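PDB 4WTP: beta-1,3-glucanosyltransferase from Rhizomucor miehei CAU432, which belongs to glycoside hydrolase family 17 and folds as a single-chain beta/alpha barrel built round a parallel eight-stranded sheet. Local coordinates for residues S222-Q234 with Y271-G283. Sequence-based numbering, arbitrary orientation. Where two conformers were deposited one is given.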
loop_
_atom_site.group_PDB
_atom_site.type_symbol
_atom_site.label_atom_id
_atom_site.label_comp_id
_atom_site.label_asym_id
_atom_site.label_seq_id
_atom_site.Cartn_x
_atom_site.Cartn_y
_atom_site.Cartn_z
ATOM N N SER A 222 1.258 -5.244 0.662
ATOM C CA SER A 222 0.710 -3.935 0.328
ATOM C C SER A 222 1.035 -2.851 1.347
ATOM O O SER A 222 1.027 -1.682 0.993
ATOM C CB SER A 222 -0.793 -4.025 0.114
ATOM O OG SER A 222 -1.327 -4.918 1.062
ATOM N N GLU A 223 1.308 -3.239 2.594
ATOM C CA GLU A 223 1.666 -2.242 3.618
ATOM C C GLU A 223 2.464 -2.884 4.734
ATOM O O GLU A 223 2.049 -3.930 5.298
ATOM C CB GLU A 223 0.440 -1.622 4.320
ATOM C CG GLU A 223 -0.548 -0.823 3.522
ATOM C CD GLU A 223 -1.759 -0.466 4.346
ATOM O OE1 GLU A 223 -1.858 -0.878 5.508
ATOM O OE2 GLU A 223 -2.662 0.163 3.823
ATOM N N THR A 224 3.560 -2.212 5.113
ATOM C CA THR A 224 4.175 -2.387 6.425
ATOM C C THR A 224 5.085 -1.178 6.630
ATOM O O THR A 224 5.511 -0.537 5.661
ATOM C CB THR A 224 4.978 -3.687 6.555
ATOM O OG1 THR A 224 5.239 -3.890 7.942
ATOM C CG2 THR A 224 6.331 -3.595 5.836
ATOM N N GLY A 225 5.343 -0.852 7.889
ATOM C CA GLY A 225 6.163 0.308 8.233
ATOM C C GLY A 225 6.282 0.407 9.740
ATOM O O GLY A 225 5.757 -0.446 10.464
ATOM N N TRP A 226 6.931 1.469 10.222
ATOM C CA TRP A 226 7.270 1.600 11.627
ATOM C C TRP A 226 7.369 3.090 11.906
ATOM O O TRP A 226 8.038 3.831 11.153
ATOM C CB TRP A 226 8.619 0.924 11.923
ATOM C CG TRP A 226 8.903 0.805 13.387
ATOM C CD1 TRP A 226 9.346 1.809 14.254
ATOM C CD2 TRP A 226 8.704 -0.384 14.207
ATOM N NE1 TRP A 226 9.485 1.283 15.523
ATOM C CE2 TRP A 226 9.119 -0.030 15.549
ATOM C CE3 TRP A 226 8.301 -1.685 13.955
ATOM C CZ2 TRP A 226 9.087 -0.939 16.587
ATOM C CZ3 TRP A 226 8.241 -2.577 15.025
ATOM C CH2 TRP A 226 8.639 -2.219 16.309
ATOM N N PRO A 227 6.781 3.575 13.015
ATOM C CA PRO A 227 6.768 5.014 13.283
ATOM C C PRO A 227 8.047 5.523 13.939
ATOM O O PRO A 227 8.709 4.845 14.741
ATOM C CB PRO A 227 5.575 5.176 14.238
ATOM C CG PRO A 227 5.577 3.900 15.013
ATOM C CD PRO A 227 5.969 2.841 13.994
ATOM N N SER A 228 8.406 6.754 13.590
ATOM C CA SER A 228 9.632 7.344 14.160
ATOM C C SER A 228 9.429 8.127 15.465
ATOM O O SER A 228 10.397 8.520 16.084
ATOM C CB SER A 228 10.307 8.253 13.147
ATOM O OG SER A 228 9.442 9.302 12.765
ATOM N N ALA A 229 8.176 8.369 15.848
ATOM C CA ALA A 229 7.868 9.124 17.082
ATOM C C ALA A 229 6.452 8.838 17.483
ATOM O O ALA A 229 5.685 8.215 16.726
ATOM C CB ALA A 229 8.083 10.628 16.887
ATOM N N GLY A 230 6.104 9.265 18.695
ATOM C CA GLY A 230 4.731 9.168 19.167
ATOM C C GLY A 230 4.544 8.170 20.295
ATOM O O GLY A 230 3.420 7.887 20.717
ATOM N N GLY A 231 5.631 7.600 20.785
ATOM C CA GLY A 231 5.575 6.789 21.985
ATOM C C GLY A 231 5.977 5.352 21.771
ATOM O O GLY A 231 7.054 5.053 21.260
ATOM N N ASN A 232 5.121 4.426 22.194
ATOM C CA ASN A 232 5.402 3.001 22.086
ATOM C C ASN A 232 4.059 2.250 22.088
ATOM O O ASN A 232 3.008 2.836 22.394
ATOM C CB ASN A 232 6.251 2.534 23.290
ATOM C CG ASN A 232 5.491 2.640 24.599
ATOM O OD1 ASN A 232 5.189 3.741 25.079
ATOM N ND2 ASN A 232 5.178 1.502 25.179
ATOM N N PHE A 233 4.098 1.012 21.659
ATOM C CA PHE A 233 2.942 0.144 21.761
ATOM C C PHE A 233 3.452 -1.127 22.402
ATOM O O PHE A 233 4.072 -1.974 21.751
ATOM C CB PHE A 233 2.328 -0.126 20.380
ATOM C CG PHE A 233 0.962 -0.739 20.453
ATOM C CD1 PHE A 233 0.798 -2.112 20.658
ATOM C CD2 PHE A 233 -0.169 0.066 20.313
ATOM C CE1 PHE A 233 -0.479 -2.667 20.713
ATOM C CE2 PHE A 233 -1.445 -0.480 20.354
ATOM C CZ PHE A 233 -1.594 -1.842 20.561
ATOM N N GLN A 234 3.258 -1.230 23.722
ATOM C CA GLN A 234 3.927 -2.255 24.508
ATOM C C GLN A 234 5.442 -2.238 24.201
ATOM O O GLN A 234 6.026 -1.165 24.290
ATOM C CB GLN A 234 3.279 -3.619 24.313
ATOM C CG GLN A 234 1.839 -3.649 24.813
ATOM C CD GLN A 234 0.974 -4.649 24.075
ATOM O OE1 GLN A 234 1.473 -5.604 23.478
ATOM N NE2 GLN A 234 -0.342 -4.438 24.117
ATOM N N TYR A 271 -1.982 14.930 10.078
ATOM C CA TYR A 271 -3.400 14.953 10.452
ATOM C C TYR A 271 -3.867 13.729 11.252
ATOM O O TYR A 271 -4.889 13.776 11.961
ATOM C CB TYR A 271 -4.291 15.204 9.226
ATOM C CG TYR A 271 -4.622 13.977 8.387
ATOM C CD1 TYR A 271 -5.742 13.199 8.684
ATOM C CD2 TYR A 271 -3.834 13.617 7.282
ATOM C CE1 TYR A 271 -6.062 12.083 7.922
ATOM C CE2 TYR A 271 -4.142 12.498 6.515
ATOM C CZ TYR A 271 -5.263 11.734 6.839
ATOM O OH TYR A 271 -5.576 10.631 6.106
ATOM N N ARG A 272 -3.133 12.629 11.150
ATOM C CA ARG A 272 -3.521 11.407 11.853
ATOM C C ARG A 272 -3.182 11.456 13.349
ATOM O O ARG A 272 -3.685 10.647 14.127
ATOM C CB ARG A 272 -2.858 10.186 11.184
ATOM C CG ARG A 272 -3.303 9.985 9.744
ATOM C CD ARG A 272 -2.777 8.717 9.095
ATOM N N GLY A 273 -2.319 12.393 13.746
ATOM C CA GLY A 273 -1.828 12.497 15.120
ATOM C C GLY A 273 -1.095 11.288 15.668
ATOM O O GLY A 273 -1.059 10.237 15.018
ATOM N N GLY A 274 -0.498 11.450 16.853
ATOM C CA GLY A 274 0.198 10.388 17.575
ATOM C C GLY A 274 1.220 9.695 16.695
ATOM O O GLY A 274 1.811 10.336 15.816
ATOM N N VAL A 275 1.462 8.399 16.921
ATOM C CA VAL A 275 2.440 7.659 16.100
ATOM C C VAL A 275 1.994 7.634 14.640
ATOM O O VAL A 275 2.827 7.514 13.768
ATOM C CB VAL A 275 2.773 6.207 16.588
ATOM C CG1 VAL A 275 3.506 6.201 17.928
ATOM C CG2 VAL A 275 1.494 5.416 16.724
ATOM N N GLU A 276 0.685 7.722 14.370
ATOM C CA GLU A 276 0.207 7.623 12.985
ATOM C C GLU A 276 0.709 8.769 12.102
ATOM O O GLU A 276 0.731 8.689 10.901
ATOM C CB GLU A 276 -1.328 7.480 12.912
ATOM C CG GLU A 276 -1.821 6.198 13.542
ATOM C CD GLU A 276 -3.293 6.050 13.413
ATOM O OE1 GLU A 276 -3.823 6.480 12.382
ATOM O OE2 GLU A 276 -3.895 5.539 14.352
ATOM N N ALA A 277 1.157 9.824 12.757
ATOM C CA ALA A 277 1.721 10.984 12.057
ATOM C C ALA A 277 3.207 10.841 11.722
ATOM O O ALA A 277 3.827 11.785 11.250
ATOM C CB ALA A 277 1.464 12.253 12.869
ATOM N N HIS A 278 3.796 9.678 11.988
ATOM C CA HIS A 278 5.247 9.489 11.884
ATOM C C HIS A 278 5.694 8.242 11.123
ATOM O O HIS A 278 6.807 7.749 11.374
ATOM C CB HIS A 278 5.851 9.474 13.286
ATOM C CG HIS A 278 5.621 10.769 14.029
ATOM N ND1 HIS A 278 6.347 11.895 13.813
ATOM C CD2 HIS A 278 4.669 11.094 14.963
ATOM C CE1 HIS A 278 5.888 12.886 14.608
ATOM N NE2 HIS A 278 4.871 12.389 15.320
ATOM N N PHE A 279 4.867 7.756 10.185
ATOM C CA PHE A 279 5.222 6.574 9.365
ATOM C C PHE A 279 5.963 6.899 8.070
ATOM O O PHE A 279 6.356 5.987 7.347
ATOM C CB PHE A 279 3.973 5.749 9.042
ATOM C CG PHE A 279 3.549 4.820 10.138
ATOM C CD1 PHE A 279 4.067 3.549 10.205
ATOM C CD2 PHE A 279 2.710 5.266 11.157
ATOM C CE1 PHE A 279 3.667 2.669 11.206
ATOM C CE2 PHE A 279 2.311 4.401 12.174
ATOM C CZ PHE A 279 2.807 3.113 12.229
ATOM N N GLY A 280 6.183 8.171 7.753
ATOM C CA GLY A 280 6.851 8.475 6.502
ATOM C C GLY A 280 8.294 8.031 6.488
ATOM O O GLY A 280 8.981 8.016 7.521
ATOM N N VAL A 281 8.760 7.707 5.286
ATOM C CA VAL A 281 10.197 7.595 5.001
ATOM C C VAL A 281 10.814 9.003 4.986
ATOM O O VAL A 281 11.941 9.187 5.427
ATOM C CB VAL A 281 10.437 6.867 3.663
ATOM C CG1 VAL A 281 11.908 6.886 3.300
ATOM C CG2 VAL A 281 9.927 5.420 3.740
ATOM N N LEU A 282 10.032 9.938 4.451
ATOM C CA LEU A 282 10.396 11.360 4.428
ATOM C C LEU A 282 9.421 12.161 5.291
ATOM O O LEU A 282 8.349 11.676 5.686
ATOM C CB LEU A 282 10.448 11.890 2.986
ATOM C CG LEU A 282 11.588 11.285 2.147
ATOM C CD1 LEU A 282 11.083 10.247 1.162
ATOM C CD2 LEU A 282 12.443 12.324 1.478
ATOM N N GLY A 283 9.807 13.399 5.584
ATOM C CA GLY A 283 8.999 14.254 6.444
ATOM C C GLY A 283 7.733 14.786 5.774
ATOM O O GLY A 283 7.564 14.696 4.563
HETATM O O HOH W 1 7.550 3.393 8.121
HETATM O O HOH W 2 0.827 7.586 20.080
#
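In this (beta/alpha)8 barrel of the glycoside hydrolase 17 family, the loop leaving strand 219-223 packs at Pro227 and Ala229 against Phe279 and His278, in the loop that follows strand 262-263, so the seventh and eighth strands are joined through their C-terminal loops. Pro227 lies over one face of the Phe279 ring, its CB 4.1 Å from the centroid, and its CD 3.6 Å from Phe279 CE1. The same CB sits 3.8 Å from Val275 CB, so the proline packs against both Phe279 and the short 3-10 turn 275-277. One direct hydrogen bond joins the backbones, Ser228 N to His278 O at 2.9 Å, the donor tilted 30° from the carbonyl plane. Ser228 OG is bound by Lys289, which also holds Gly280 O and so ties both loops together. Water 1 bridges Trp226 N and Phe279 O, while the Trp226 indole, anchored through NE1 to Val237 O, meets the Tyr190 ring edge-to-face and also touches the Tyr246 ring. With CG beside its backbone N (chi1 -61°), His278 offers a ring face to Ala229, whose CB stands 3.7 Å from the imidazole centroid, only 7° off the normal.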